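Local coordinates for protein beta-N-acetylhexosaminidase (Beutenbergia cavernae, PDB 5BU9) that probably hydrolyses terminal non-reducing N-acetyl-D-hexosamine residues of N-acetyl-beta-D-hexosaminides, as a member of glycosyl hydrolase family 3, at residues V40-R45 and A54-Q59; A62-E67 and V72-A77; G173-A176 and E180-I183; H185-G190 and R248-D253; A233-I238 and A242-S247. All coordinates share one frame; numbering follows the deposited sequence.

Overall arrangement
The five contacts lie in a barrel-type domain of the TIM-barrel clan and follow the chain round it. Contacts 1 and 2, with centres about 13 Å apart, lie on the neighbouring parallel strands 39-43 and 75-82, which meet at a probable hydrogen bond from L42 N to A77 O (2.9 Å). Contact 3 ties helix 160-176 to strand 180-186, and contact 4 continues from the end of that strand. Contact 5 is nested within the loop closed by contact 4; G188 O meets Y235 OH at 2.6 Å. Contact 4 includes H185, whose NE2 is hydrogen-bonded to a glycerol probably from the crystallisation liquor. The centres of contacts 1 and 2 are each about 29 Å from that of contact 4.

Contact 1 (V40-R45 and A54-Q59); sequences VFLAGR and AAVVEQ
L42 lays its CD2 methyl against two consecutive valines of the helix, V56 and V57. The closer approach is L42 CD2 to V57 CG2 at 4.2 Å; on V56 the same methyl meets CG1 at 4.4 Å. Both separations are those of ordinary apolar packing. L42 and V57 cross at about a right angle, so they meet through methyl groups at their ends and do not run alongside each other.

The torsions of L42 account for the reach. Its CG lies anti to the carbonyl carbon (chi1 -85°), and CD2 continues anti to CA, which makes that methyl the outermost point of the side chain. The other methyl, CD1, packs instead on V76 of strand 75-82, so the two branches serve different neighbours. On the helix, V57 presents CG2 and V56 presents CG1.

The CA atoms of L42 and V57 are 8.7 Å apart, a spacing spanned entirely by side chains. Strand 39-43, helix 50-61 and the parallel strand 75-82 form a beta-alpha-beta crossover, the repeating element of an alpha/beta barrel, and this contact is where the helix rests on the first of the two strands. T53 and L60 of the same helix also touch L42, while V57 reaches V76 on the second strand.

No hydrogen bond spans the two segments. The main-chain O of L42 is taken up by T78 OG1 and the strand pairing with A77 serves its backbone, which implies that the helix is held here by apolar burial, without directional bonds across the segments.

Contact 2 (A62-E67 and V72-A77); sequences AAVTDE and VPLLVA
V64 and L74 make the apolar part of the contact. The CG1 methyl of V64 comes onto the branch point of L74, with V64 CG1 to L74 CG at 3.5 Å, and it lies within reach of both leucine methyls, 3.8 Å from L74 CD2 and 4.1 Å from L74 CD1. One valine methyl is thus seated at the fork of the leucine, while the two side chains run antiparallel as they pass. V64 has an unusual first torsion (chi1 -34°), away from a staggered position, and this is the rotation that places CG1 over L74.

The chain here leaves helix 50-61, makes the short helix 66-69 and enters strand 75-82, so the contact closes the approach to a barrel strand of the alpha/beta fold. L74 is enclosed by its surroundings: V40 of the neighbouring strand, I32 of helix 26-35, and L60 of helix 50-61 all touch it.

A side chain against main chain contributes next. V72 turns its own side chain from V64 and presents its carbonyl instead, with V64 CB to V72 O at 4.0 Å.

Hydrogen bonds frame the contact without crossing it. T65 stands at the N-cap of helix 66-69, its OG1 accepting from A68 N, and its backbone pairs with G71. The carbonyl of V72 that faces V64 receives a bond from T69 OG1.

Contact 3 (G173-A176 and E180-I183); sequences GMRA and ETVI
R175 and E180 are brought together by opposite chain shapes: R175 sets CG anti to its carbonyl carbon and runs extended from CG to NE, whereas E180 bends at chi2 (-67°) and carries its carboxylate back to the helix. R175 NE then donates to E180 OE2 at 3.0 Å in a nearly straight salt bridge (161°). The acceptor lies in the guanidinium plane, but NE meets OE2 from the syn side, tilted out of the carboxylate plane, and the two planes are 58° apart.

E180 OE2 also takes T181 N, on its anti lone pair, at 3.3 Å. A water adds a third donor to E180 OE2 at 2.8 Å; it accepts from R175 NH2 at 3.1 Å and donates to T181 O at 2.8 Å.

The contact sits at the tight return from helix 160-176 into strand 180-186, an alpha-to-beta junction of the barrel fold. An alanine in place of R175 would probably leave E180 OE2 without its charged mate, held only by T181 N and water among the partners described here.

Beside the charged pair, one residue earlier on the helix, the packing is apolar. M174, modelled as selenomethionine, presses CG against T181 CG2 at 3.5 Å, tighter than usual for two carbons, with M174 CB close behind at 3.6 Å. T181 OG1 is near R175 NH2 but at too poor an angle for a bond; it is hydrogen-bonded to S171 OG.

Contact 4 (H185-G190 and R248-D253); sequences HFPGLG and REIVSD
F186 and P187 share one apolar partner, the CG2 methyl of I250. F186 CE2 lies 4.0 Å from I250 CG2, and P187 CD reaches the same methyl at 4.3 Å. The CG2 branch of I250, anti to its backbone N, is the one turned toward both F186 and P187. The side chains of F186 and I250 cross obliquely.

A second approach is to the helix backbone: F186 CE2 is 3.8 Å from I250 O, which meets the ring obliquely, and no hydrogen bond links the segments. On the helix side R248 O accepts both S252 N, at 2.8 Å, and D253 N, at 3.3 Å, the mark of a wider pi-type turn just where I250 sits.

Ring contacts come next. P187 CB packs over one face of the F186 ring, 3.8 Å above it and offset to its rim, and F217 of helix 212-222 meets the ring edge-to-face. The peptides before H185 and before P187 are both cis, which turns the chain sharply at the strand end.

Polar bonds stand on the other side of the loop. H185 ND1 is paired with D135 OD2, and its NE2 meets a glycerol, probably from the crystallisation liquor, consistent with a sugar-binding pocket. The chemistry therefore divides the loop, with apolar side chains buried against helix 248-258 and a polar histidine on the side that may be the sugar pocket; the contact between 185-190 and the helix is apolar, with no hydrogen bond across it.

Contact 5 (A233-I238 and A242-S247); sequences AVYSQI and APAAFS
A244 and V234 bury the largest areas in this contact, which belongs to a long beta-alpha loop of the barrel, between strand 227-230 and helix 248-258. Here the chain passes along strand 234-235, parallel partner of strand 203-204, and folds back into a 3-10 turn at 244-246.

A244 is held through both its backbone and its methyl. Its N donates to A233 O at 2.9 Å, with an N-H...O angle of 159°. The methyl then comes obliquely to the Y235 ring, with A244 CB 3.7 Å from Y235 CE1 and equally near CD1. I250 of helix 248-258 also touches it.

V234 works on the residues just before. Its CG2, anti to the carbonyl carbon, lies against the A242-P243 peptide, 3.7 Å from P243 N, and reaches P243 CD of the ring at 4.2 Å. The valine lies mainly over the A242-P243 peptide, with the proline ring at its margin.

Close to the edge of the Y235 ring, and in its plane, a single water joins the two segments: it accepts from Y235 N at 2.9 Å and donates to A242 O at 2.6 Å.

Contact 1 (V40-R45 and A54-Q59)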
# COMPACT_ATOMS: atom_id res chain seq x y z
N VAL A 40 -0.11 1.76 10.85
CA VAL A 40 0.92 2.77 10.68
C VAL A 40 1.89 2.41 9.57
O VAL A 40 1.98 1.27 9.12
CB VAL A 40 1.67 3.01 12.00
CG1 VAL A 40 0.73 3.56 13.04
CG2 VAL A 40 2.28 1.74 12.49
N PHE A 41 2.61 3.43 9.13
CA PHE A 41 3.53 3.30 8.04
C PHE A 41 4.80 4.07 8.41
O PHE A 41 4.72 5.24 8.77
CB PHE A 41 2.92 3.85 6.75
CG PHE A 41 3.90 3.99 5.64
CD1 PHE A 41 4.20 2.90 4.83
CD2 PHE A 41 4.55 5.19 5.41
CE1 PHE A 41 5.14 3.02 3.79
CE2 PHE A 41 5.47 5.33 4.37
CZ PHE A 41 5.77 4.23 3.57
N LEU A 42 5.96 3.45 8.31
CA LEU A 42 7.23 4.16 8.58
C LEU A 42 7.79 4.78 7.31
O LEU A 42 8.11 4.06 6.35
CB LEU A 42 8.25 3.20 9.21
CG LEU A 42 8.13 3.05 10.73
CD1 LEU A 42 6.89 2.36 11.15
CD2 LEU A 42 9.35 2.31 11.28
N ALA A 43 7.92 6.12 7.30
CA ALA A 43 8.21 6.88 6.08
C ALA A 43 9.64 7.40 6.05
O ALA A 43 10.29 7.45 7.08
CB ALA A 43 7.26 8.04 5.93
N GLY A 44 10.08 7.81 4.87
CA GLY A 44 11.39 8.44 4.69
C GLY A 44 12.53 7.51 4.34
O GLY A 44 12.35 6.56 3.58
N ARG A 45 13.72 7.79 4.86
CA ARG A 45 14.89 6.92 4.71
C ARG A 45 15.55 6.96 6.08
O ARG A 45 15.94 8.02 6.58
CB ARG A 45 15.87 7.35 3.58
CG ARG A 45 15.26 7.42 2.11
CD ARG A 45 14.75 6.06 1.55
NE ARG A 45 14.25 6.15 0.16
CZ ARG A 45 12.96 6.25 -0.21
NH1 ARG A 45 12.65 6.34 -1.51
NH2 ARG A 45 11.96 6.26 0.67
N ALA A 54 12.93 -1.11 15.80
CA ALA A 54 12.09 -1.88 16.70
C ALA A 54 11.61 -1.04 17.87
O ALA A 54 10.50 -1.25 18.35
CB ALA A 54 12.84 -3.12 17.23
N ALA A 55 12.45 -0.09 18.32
CA ALA A 55 12.09 0.76 19.46
C ALA A 55 11.02 1.80 19.06
O ALA A 55 10.14 2.14 19.84
CB ALA A 55 13.30 1.42 20.02
N VAL A 56 11.10 2.28 17.82
CA VAL A 56 10.07 3.14 17.26
C VAL A 56 8.74 2.41 17.19
O VAL A 56 7.72 2.91 17.65
CB VAL A 56 10.49 3.64 15.87
CG1 VAL A 56 9.31 4.28 15.17
CG2 VAL A 56 11.71 4.60 15.99
N VAL A 57 8.75 1.22 16.60
CA VAL A 57 7.55 0.45 16.45
C VAL A 57 6.95 0.12 17.82
O VAL A 57 5.74 0.20 18.01
CB VAL A 57 7.82 -0.81 15.65
CG1 VAL A 57 6.56 -1.70 15.61
CG2 VAL A 57 8.25 -0.42 14.24
N GLU A 58 7.81 -0.20 18.78
CA GLU A 58 7.33 -0.53 20.12
C GLU A 58 6.49 0.62 20.70
O GLU A 58 5.46 0.38 21.32
CB GLU A 58 8.52 -0.90 21.05
CG GLU A 58 8.51 -0.27 22.47
CD GLU A 58 7.36 -0.75 23.37
OE1 GLU A 58 6.67 -1.74 23.02
OE2 GLU A 58 7.13 -0.11 24.43
N GLN A 59 6.91 1.87 20.48
CA GLN A 59 6.16 3.02 20.96
C GLN A 59 4.78 3.14 20.31
O GLN A 59 3.80 3.58 20.93
CB GLN A 59 6.92 4.31 20.70
CG GLN A 59 8.30 4.38 21.30
CD GLN A 59 8.93 5.74 21.08
OE1 GLN A 59 8.38 6.77 21.50
NE2 GLN A 59 10.08 5.77 20.41

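Contact 2 (A62-E67 and V72-A77)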
# COMPACT_ATOMS: atom_id res chain seq x y z
N ALA A 62 2.52 0.35 21.48
CA ALA A 62 2.15 0.59 22.87
C ALA A 62 0.91 1.48 22.96
O ALA A 62 0.30 1.60 24.01
CB ALA A 62 3.31 1.22 23.62
N ALA A 63 0.52 2.10 21.85
CA ALA A 63 -0.65 2.95 21.86
C ALA A 63 -1.89 2.13 21.58
O ALA A 63 -2.99 2.65 21.69
CB ALA A 63 -0.51 4.08 20.84
N VAL A 64 -1.74 0.86 21.21
CA VAL A 64 -2.95 0.06 21.02
C VAL A 64 -3.39 -0.33 22.41
O VAL A 64 -2.61 -0.81 23.22
CB VAL A 64 -2.81 -1.20 20.06
CG1 VAL A 64 -1.84 -0.96 18.91
CG2 VAL A 64 -2.54 -2.50 20.76
N THR A 65 -4.65 -0.01 22.66
CA THR A 65 -5.38 -0.24 23.91
C THR A 65 -6.79 -0.61 23.46
O THR A 65 -7.10 -0.53 22.26
CB THR A 65 -5.47 0.99 24.81
OG1 THR A 65 -6.15 2.04 24.09
CG2 THR A 65 -4.09 1.48 25.20
N ASP A 66 -7.64 -0.97 24.42
CA ASP A 66 -9.01 -1.30 24.10
C ASP A 66 -9.78 -0.04 23.64
O ASP A 66 -10.57 -0.07 22.69
CB ASP A 66 -9.71 -1.96 25.30
CG ASP A 66 -11.05 -2.58 24.89
OD1 ASP A 66 -11.03 -3.66 24.26
OD2 ASP A 66 -12.11 -1.97 25.17
N GLU A 67 -9.55 1.07 24.33
CA GLU A 67 -10.14 2.34 23.96
C GLU A 67 -9.63 2.87 22.61
O GLU A 67 -10.37 3.50 21.87
CB GLU A 67 -9.88 3.36 25.06
CG GLU A 67 -10.52 4.70 24.81
CD GLU A 67 -10.65 5.49 26.09
OE1 GLU A 67 -10.39 4.89 27.15
OE2 GLU A 67 -11.00 6.69 26.03
N VAL A 72 -7.19 -4.31 18.82
CA VAL A 72 -6.71 -4.80 17.53
C VAL A 72 -5.29 -4.31 17.25
O VAL A 72 -5.00 -3.12 17.36
CB VAL A 72 -7.66 -4.39 16.42
CG1 VAL A 72 -7.06 -4.74 15.06
CG2 VAL A 72 -8.99 -5.10 16.63
N PRO A 73 -4.40 -5.24 16.89
CA PRO A 73 -3.00 -4.84 16.68
C PRO A 73 -2.81 -4.04 15.39
O PRO A 73 -3.65 -4.09 14.50
CB PRO A 73 -2.23 -6.18 16.64
CG PRO A 73 -3.29 -7.25 16.41
CD PRO A 73 -4.56 -6.71 17.00
N LEU A 74 -1.74 -3.27 15.32
CA LEU A 74 -1.40 -2.48 14.15
C LEU A 74 -0.87 -3.37 13.02
O LEU A 74 -0.13 -4.31 13.26
CB LEU A 74 -0.33 -1.44 14.49
CG LEU A 74 -0.60 -0.47 15.65
CD1 LEU A 74 0.60 0.47 15.91
CD2 LEU A 74 -1.89 0.31 15.34
N LEU A 75 -1.29 -3.06 11.80
CA LEU A 75 -0.47 -3.35 10.64
C LEU A 75 0.66 -2.29 10.68
O LEU A 75 0.41 -1.07 10.82
CB LEU A 75 -1.29 -3.28 9.34
CG LEU A 75 -2.17 -4.51 9.10
CD1 LEU A 75 -3.18 -4.26 8.00
CD2 LEU A 75 -1.33 -5.74 8.76
N VAL A 76 1.90 -2.76 10.64
CA VAL A 76 3.06 -1.88 10.66
C VAL A 76 3.78 -2.07 9.33
O VAL A 76 4.39 -3.12 9.08
CB VAL A 76 4.00 -2.18 11.84
CG1 VAL A 76 5.06 -1.13 11.90
CG2 VAL A 76 3.24 -2.26 13.15
N ALA A 77 3.68 -1.07 8.47
CA ALA A 77 4.16 -1.18 7.11
C ALA A 77 5.32 -0.28 6.89
O ALA A 77 5.47 0.73 7.60
CB ALA A 77 3.03 -0.80 6.13

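Contact 3 (G173-A176 and E180-I183)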
# COMPACT_ATOMS: atom_id res chain seq x y z
N GLY A 173 9.09 -15.28 -0.02
CA GLY A 173 10.13 -15.20 0.99
C GLY A 173 9.75 -14.27 2.13
O GLY A 173 10.06 -14.49 3.30
N MSE A 174 9.07 -13.21 1.76
CA MSE A 174 8.59 -12.22 2.68
C MSE A 174 7.62 -12.91 3.65
O MSE A 174 7.82 -12.86 4.87
CB MSE A 174 7.95 -11.06 1.89
CG MSE A 174 7.94 -9.71 2.59
SE MSE A 174 9.64 -8.76 2.69
CE MSE A 174 10.45 -9.52 1.11
N ARG A 175 6.60 -13.59 3.11
CA ARG A 175 5.63 -14.34 3.91
C ARG A 175 6.32 -15.41 4.76
O ARG A 175 5.92 -15.63 5.89
CB ARG A 175 4.57 -15.02 3.04
CG ARG A 175 3.67 -14.05 2.30
CD ARG A 175 2.40 -14.69 1.67
NE ARG A 175 1.78 -13.67 0.84
CZ ARG A 175 1.84 -13.64 -0.49
NH1 ARG A 175 2.44 -14.63 -1.14
NH2 ARG A 175 1.27 -12.65 -1.16
N ALA A 176 7.36 -16.07 4.23
CA ALA A 176 8.04 -17.14 4.99
C ALA A 176 8.71 -16.58 6.23
O ALA A 176 8.97 -17.31 7.19
CB ALA A 176 9.08 -17.88 4.12
N GLU A 180 3.70 -9.84 5.43
CA GLU A 180 2.80 -9.85 4.29
C GLU A 180 3.23 -8.79 3.30
O GLU A 180 3.93 -7.85 3.66
CB GLU A 180 1.35 -9.63 4.71
CG GLU A 180 0.60 -10.94 5.04
CD GLU A 180 0.37 -11.85 3.81
OE1 GLU A 180 -0.22 -12.94 3.99
OE2 GLU A 180 0.78 -11.46 2.67
N THR A 181 2.81 -8.96 2.04
CA THR A 181 3.17 -8.01 1.00
C THR A 181 1.93 -7.31 0.43
O THR A 181 0.80 -7.75 0.63
CB THR A 181 3.92 -8.72 -0.12
OG1 THR A 181 3.26 -9.96 -0.43
CG2 THR A 181 5.37 -9.02 0.33
N VAL A 182 2.16 -6.18 -0.24
CA VAL A 182 1.12 -5.46 -0.95
C VAL A 182 1.54 -5.31 -2.41
O VAL A 182 2.48 -4.60 -2.69
CB VAL A 182 0.90 -4.09 -0.33
CG1 VAL A 182 -0.22 -3.35 -1.07
CG2 VAL A 182 0.59 -4.26 1.19
N ILE A 183 0.89 -5.99 -3.34
CA ILE A 183 1.34 -5.84 -4.74
C ILE A 183 0.84 -4.47 -5.24
O ILE A 183 -0.26 -4.04 -4.89
CB ILE A 183 0.88 -7.03 -5.62
CG1 ILE A 183 -0.63 -7.19 -5.60
CG2 ILE A 183 1.51 -8.33 -5.13
CD1 ILE A 183 -1.09 -8.17 -6.64
O HOH W 1 -0.24 -10.35 0.27

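Contact 4 (H185-G190 and R248-D253)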
# COMPACT_ATOMS: atom_id res chain seq x y z
N HIS A 185 1.36 -1.12 -8.54
CA HIS A 185 0.19 -0.30 -8.20
C HIS A 185 -0.91 -0.53 -9.23
O HIS A 185 -0.78 -0.10 -10.37
CB HIS A 185 0.54 1.21 -8.20
CG HIS A 185 1.85 1.55 -7.55
ND1 HIS A 185 3.06 1.18 -8.08
CD2 HIS A 185 2.12 2.26 -6.42
CE1 HIS A 185 4.03 1.64 -7.30
NE2 HIS A 185 3.49 2.31 -6.29
N PHE A 186 -1.98 -1.18 -8.82
CA PHE A 186 -3.03 -1.62 -9.74
C PHE A 186 -3.78 -0.41 -10.31
O PHE A 186 -4.14 0.51 -9.58
CB PHE A 186 -3.99 -2.56 -9.01
CG PHE A 186 -4.97 -3.21 -9.89
CD1 PHE A 186 -4.67 -4.44 -10.46
CD2 PHE A 186 -6.18 -2.62 -10.15
CE1 PHE A 186 -5.57 -5.08 -11.28
CE2 PHE A 186 -7.11 -3.27 -11.00
CZ PHE A 186 -6.80 -4.49 -11.56
N PRO A 187 -4.05 -0.41 -11.62
CA PRO A 187 -3.84 -1.50 -12.61
C PRO A 187 -2.50 -1.49 -13.34
O PRO A 187 -2.31 -2.26 -14.29
CB PRO A 187 -4.99 -1.27 -13.62
CG PRO A 187 -5.16 0.25 -13.61
CD PRO A 187 -4.86 0.70 -12.17
N GLY A 188 -1.56 -0.66 -12.89
CA GLY A 188 -0.23 -0.61 -13.48
C GLY A 188 0.27 0.81 -13.69
O GLY A 188 -0.34 1.61 -14.39
N LEU A 189 1.41 1.13 -13.09
CA LEU A 189 1.96 2.49 -13.14
C LEU A 189 3.19 2.55 -14.03
O LEU A 189 3.85 3.59 -14.10
CB LEU A 189 2.30 2.95 -11.73
CG LEU A 189 2.17 4.39 -11.28
CD1 LEU A 189 0.92 5.05 -11.85
CD2 LEU A 189 2.13 4.42 -9.76
N GLY A 190 3.50 1.45 -14.71
CA GLY A 190 4.70 1.39 -15.50
C GLY A 190 4.61 2.03 -16.87
O GLY A 190 5.56 1.96 -17.64
N ARG A 248 -14.93 3.12 -8.77
CA ARG A 248 -15.66 1.90 -8.46
C ARG A 248 -15.37 0.82 -9.53
O ARG A 248 -15.14 -0.35 -9.20
CB ARG A 248 -17.16 2.16 -8.37
CG ARG A 248 -17.98 0.96 -7.87
CD ARG A 248 -17.71 0.67 -6.39
NE ARG A 248 -18.36 -0.55 -5.94
CZ ARG A 248 -18.41 -0.97 -4.68
NH1 ARG A 248 -17.86 -0.26 -3.72
NH2 ARG A 248 -19.01 -2.12 -4.37
N GLU A 249 -15.33 1.21 -10.80
CA GLU A 249 -15.14 0.22 -11.86
C GLU A 249 -13.80 -0.49 -11.79
O GLU A 249 -13.71 -1.71 -11.99
CB GLU A 249 -15.27 0.85 -13.24
CG GLU A 249 -15.06 -0.20 -14.30
CD GLU A 249 -15.36 0.29 -15.68
OE1 GLU A 249 -15.73 1.47 -15.82
OE2 GLU A 249 -15.24 -0.53 -16.63
N ILE A 250 -12.75 0.26 -11.50
CA ILE A 250 -11.44 -0.34 -11.50
C ILE A 250 -11.24 -1.17 -10.24
O ILE A 250 -10.74 -2.29 -10.30
CB ILE A 250 -10.37 0.73 -11.65
CG1 ILE A 250 -10.31 1.24 -13.09
CG2 ILE A 250 -9.06 0.21 -11.17
CD1 ILE A 250 -9.26 2.34 -13.30
N VAL A 251 -11.65 -0.61 -9.09
CA VAL A 251 -11.36 -1.25 -7.78
C VAL A 251 -12.30 -2.42 -7.51
O VAL A 251 -11.85 -3.51 -7.12
CB VAL A 251 -11.43 -0.25 -6.64
CG1 VAL A 251 -11.26 -0.95 -5.33
CG2 VAL A 251 -10.35 0.82 -6.81
N SER A 252 -13.59 -2.20 -7.72
CA SER A 252 -14.58 -3.21 -7.40
C SER A 252 -14.94 -4.10 -8.58
O SER A 252 -14.93 -5.31 -8.43
CB SER A 252 -15.84 -2.55 -6.82
OG SER A 252 -15.62 -2.19 -5.47
N ASP A 253 -15.27 -3.55 -9.76
CA ASP A 253 -15.66 -4.42 -10.88
C ASP A 253 -14.46 -5.17 -11.46
O ASP A 253 -14.56 -6.33 -11.68
CB ASP A 253 -16.38 -3.64 -12.00
CG ASP A 253 -17.61 -2.85 -11.49
OD1 ASP A 253 -18.04 -3.06 -10.33
OD2 ASP A 253 -18.16 -2.02 -12.26

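Contact 5 (A233-I238 and A242-S247)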
# COMPACT_ATOMS: atom_id res chain seq x y z
N ALA A 233 -3.43 7.36 -10.90
CA ALA A 233 -3.46 7.78 -12.30
C ALA A 233 -4.86 7.63 -12.89
O ALA A 233 -5.65 6.83 -12.41
CB ALA A 233 -2.44 6.97 -13.12
N VAL A 234 -5.16 8.40 -13.94
CA VAL A 234 -6.43 8.23 -14.65
C VAL A 234 -6.17 7.33 -15.84
O VAL A 234 -5.26 7.59 -16.62
CB VAL A 234 -7.02 9.56 -15.09
CG1 VAL A 234 -8.26 9.29 -15.86
CG2 VAL A 234 -7.36 10.44 -13.86
N TYR A 235 -6.93 6.24 -15.97
CA TYR A 235 -6.69 5.24 -17.03
C TYR A 235 -7.73 5.39 -18.14
O TYR A 235 -8.81 4.84 -18.03
CB TYR A 235 -6.70 3.80 -16.46
CG TYR A 235 -5.49 3.56 -15.58
CD1 TYR A 235 -5.46 4.03 -14.27
CD2 TYR A 235 -4.34 2.96 -16.10
CE1 TYR A 235 -4.30 3.89 -13.47
CE2 TYR A 235 -3.18 2.81 -15.31
CZ TYR A 235 -3.18 3.26 -13.99
OH TYR A 235 -2.07 3.09 -13.21
N SER A 236 -7.37 6.11 -19.20
CA SER A 236 -8.23 6.36 -20.35
C SER A 236 -8.96 5.14 -20.89
O SER A 236 -10.13 5.23 -21.25
CB SER A 236 -7.40 6.94 -21.50
OG SER A 236 -7.12 8.28 -21.28
N GLN A 237 -8.27 4.01 -20.95
CA GLN A 237 -8.81 2.83 -21.64
C GLN A 237 -9.57 1.88 -20.71
O GLN A 237 -10.00 0.81 -21.15
CB GLN A 237 -7.69 2.02 -22.32
CG GLN A 237 -6.69 2.86 -23.09
CD GLN A 237 -7.35 3.63 -24.20
OE1 GLN A 237 -8.23 3.11 -24.89
NE2 GLN A 237 -6.95 4.89 -24.38
N ILE A 238 -9.67 2.24 -19.44
CA ILE A 238 -10.37 1.41 -18.45
C ILE A 238 -11.46 2.25 -17.83
O ILE A 238 -12.63 1.92 -17.93
CB ILE A 238 -9.42 0.83 -17.37
CG1 ILE A 238 -8.24 0.08 -18.00
CG2 ILE A 238 -10.18 -0.12 -16.46
CD1 ILE A 238 -7.14 -0.30 -17.01
N ALA A 242 -12.19 9.03 -13.47
CA ALA A 242 -11.63 9.25 -12.14
C ALA A 242 -10.25 8.67 -12.02
O ALA A 242 -9.90 7.72 -12.72
CB ALA A 242 -12.54 8.61 -11.06
N PRO A 243 -9.46 9.23 -11.09
CA PRO A 243 -8.28 8.52 -10.59
C PRO A 243 -8.60 7.06 -10.25
O PRO A 243 -9.62 6.84 -9.57
CB PRO A 243 -7.92 9.30 -9.32
CG PRO A 243 -8.37 10.69 -9.61
CD PRO A 243 -9.68 10.51 -10.39
N ALA A 244 -7.76 6.09 -10.63
CA ALA A 244 -8.09 4.66 -10.45
C ALA A 244 -8.51 4.37 -9.03
O ALA A 244 -9.46 3.65 -8.82
CB ALA A 244 -6.89 3.75 -10.85
N ALA A 245 -7.80 4.96 -8.05
CA ALA A 245 -8.05 4.72 -6.63
C ALA A 245 -9.47 5.13 -6.20
O ALA A 245 -9.97 4.65 -5.18
CB ALA A 245 -7.01 5.44 -5.76
N PHE A 246 -10.10 5.98 -7.00
CA PHE A 246 -11.45 6.49 -6.74
C PHE A 246 -12.45 5.86 -7.70
O PHE A 246 -13.60 6.27 -7.74
CB PHE A 246 -11.54 8.02 -6.92
CG PHE A 246 -10.60 8.83 -6.02
CD1 PHE A 246 -10.01 8.26 -4.90
CD2 PHE A 246 -10.36 10.17 -6.29
CE1 PHE A 246 -9.16 9.01 -4.09
CE2 PHE A 246 -9.49 10.93 -5.48
CZ PHE A 246 -8.90 10.34 -4.39
N SER A 247 -12.02 4.90 -8.50
CA SER A 247 -12.93 4.33 -9.50
C SER A 247 -13.62 3.06 -9.00
O SER A 247 -12.97 2.02 -8.82
CB SER A 247 -12.16 4.03 -10.78
OG SER A 247 -12.95 3.26 -11.66
O HOH W 2 -8.95 5.59 -13.94